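Side-chain contact in uncharacterized protein lp_0118 (Lactobacillus plantarum, PDB 3K2Y), which is uncharacterised but carries a HIRAN domain and probably binds nucleic acid and zinc: residues G83-L88 and Q93-M98. Numbering follows the deposited sequence.
Sequences GIVTVL and QHLELM
The CB of Glu-96 packs against two side chains of the partner strand: Thr-86 CG2 sits 3.6 Å from it, crossing at a slant, and Val-87 CB is 3.9 Å away. Both neighbours can lean on one residue because the backbone bulges here. The carbonyl oxygen of Glu-96 accepts from Thr-86 N at 2.8 Å and, through a longer bond, from Val-87 N, both donors arriving from the same face of the carbonyl plane. Val-87 O answers by taking the N-H of Glu-96. CG of Glu-96 stands anti to the carbonyl carbon (chi1 -67°) and the chain is extended beyond it, which carries OE2 to His-94 NE2 at 2.7 Å. This bond is nearly straight (167°) and in the plane of the imidazole, though it meets OE2 on the anti side and tilted from the carboxylate plane; it should limit rotation of the ring. Val-87 CG1 packs against the ring edge at CD2, 3.9 Å off. The CB of Val-85 is directed away from segment 93-98, and the residue is buried; its CG1 nevertheless meets Leu-95 CD2 at 3.8 Å, the two side chains crossing at about a right angle, while CG2 lies more loosely near Leu-97 CD2. Val-35 of the neighbouring strand and Val-13 of strand 4-14 extend that apolar layer. Further along, Ile-84 and Met-98 exchange a pair of backbone hydrogen bonds. Together these contacts form an antiparallel beta hairpin with a classic beta bulge, joining strands 80-87 and 96-103 in the closed barrel of this HIRAN-domain protein.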
# COMPACT_ATOMS: atom_id res chain seq x y z
N GLY A 83 6.30 -17.93 7.22
CA GLY A 83 5.23 -18.75 6.72
C GLY A 83 5.66 -19.89 5.82
O GLY A 83 6.79 -19.95 5.34
N ILE A 84 4.74 -20.83 5.61
CA ILE A 84 4.98 -21.97 4.76
C ILE A 84 3.85 -22.00 3.72
O ILE A 84 2.67 -22.02 4.08
CB ILE A 84 4.99 -23.28 5.57
CG1 ILE A 84 6.07 -23.20 6.64
CG2 ILE A 84 5.26 -24.46 4.65
CD1 ILE A 84 6.04 -24.33 7.62
N VAL A 85 4.22 -21.96 2.44
CA VAL A 85 3.23 -21.98 1.37
C VAL A 85 2.30 -23.18 1.54
O VAL A 85 2.72 -24.33 1.46
CB VAL A 85 3.90 -22.05 -0.02
CG1 VAL A 85 2.86 -22.02 -1.11
CG2 VAL A 85 4.86 -20.89 -0.19
N THR A 86 1.02 -22.89 1.77
CA THR A 86 0.02 -23.92 1.98
C THR A 86 -0.77 -24.22 0.70
O THR A 86 -1.03 -25.39 0.39
CB THR A 86 -0.94 -23.48 3.13
OG1 THR A 86 -1.05 -24.55 4.08
CG2 THR A 86 -2.32 -23.12 2.60
N VAL A 87 -1.14 -23.18 -0.04
CA VAL A 87 -1.90 -23.30 -1.29
C VAL A 87 -1.33 -22.31 -2.30
O VAL A 87 -0.96 -21.20 -1.94
CB VAL A 87 -3.39 -22.97 -1.07
CG1 VAL A 87 -4.11 -22.91 -2.40
CG2 VAL A 87 -4.01 -24.02 -0.18
N LEU A 88 -1.27 -22.70 -3.57
CA LEU A 88 -0.71 -21.78 -4.56
C LEU A 88 -1.67 -21.27 -5.64
O LEU A 88 -1.82 -20.06 -5.79
CB LEU A 88 0.48 -22.45 -5.25
CG LEU A 88 1.14 -21.66 -6.38
CD1 LEU A 88 1.74 -20.37 -5.84
CD2 LEU A 88 2.21 -22.50 -7.07
N GLN A 93 -2.88 -16.57 -9.42
CA GLN A 93 -1.93 -15.85 -8.59
C GLN A 93 -2.44 -15.85 -7.15
O GLN A 93 -2.37 -14.84 -6.45
CB GLN A 93 -1.77 -14.41 -9.09
CG GLN A 93 -1.28 -14.31 -10.52
CD GLN A 93 -1.02 -12.88 -10.94
OE1 GLN A 93 -1.90 -12.03 -10.85
NE2 GLN A 93 0.20 -12.61 -11.39
N HIS A 94 -2.96 -17.01 -6.72
CA HIS A 94 -3.48 -17.17 -5.37
C HIS A 94 -2.31 -17.57 -4.47
O HIS A 94 -1.26 -17.99 -4.97
CB HIS A 94 -4.56 -18.25 -5.35
CG HIS A 94 -5.32 -18.33 -4.06
ND1 HIS A 94 -6.25 -17.38 -3.68
CD2 HIS A 94 -5.30 -19.24 -3.06
CE1 HIS A 94 -6.76 -17.70 -2.51
NE2 HIS A 94 -6.20 -18.83 -2.11
N LEU A 95 -2.48 -17.44 -3.16
CA LEU A 95 -1.40 -17.80 -2.25
C LEU A 95 -1.87 -17.78 -0.81
O LEU A 95 -2.28 -16.74 -0.29
CB LEU A 95 -0.23 -16.82 -2.39
CG LEU A 95 1.20 -17.38 -2.44
CD1 LEU A 95 2.18 -16.26 -2.13
CD2 LEU A 95 1.36 -18.51 -1.45
N GLU A 96 -1.81 -18.94 -0.16
CA GLU A 96 -2.20 -19.06 1.24
C GLU A 96 -1.02 -19.64 2.01
O GLU A 96 -0.20 -20.38 1.45
CB GLU A 96 -3.44 -19.94 1.37
CG GLU A 96 -4.69 -19.31 0.75
CD GLU A 96 -5.96 -20.11 1.02
OE1 GLU A 96 -6.27 -20.36 2.21
OE2 GLU A 96 -6.64 -20.48 0.04
N LEU A 97 -0.91 -19.31 3.29
CA LEU A 97 0.20 -19.79 4.09
C LEU A 97 -0.24 -20.18 5.50
O LEU A 97 -1.29 -19.76 5.97
CB LEU A 97 1.26 -18.70 4.25
CG LEU A 97 1.60 -17.70 3.15
CD1 LEU A 97 2.39 -16.54 3.77
CD2 LEU A 97 2.41 -18.37 2.03
N MET A 98 0.59 -20.99 6.15
CA MET A 98 0.36 -21.38 7.54
C MET A 98 1.49 -20.65 8.26
O MET A 98 2.66 -20.95 8.04
CB MET A 98 0.51 -22.90 7.73
CG MET A 98 0.57 -23.34 9.20
SD MET A 98 -0.74 -22.65 10.27
CE MET A 98 -2.12 -23.64 9.76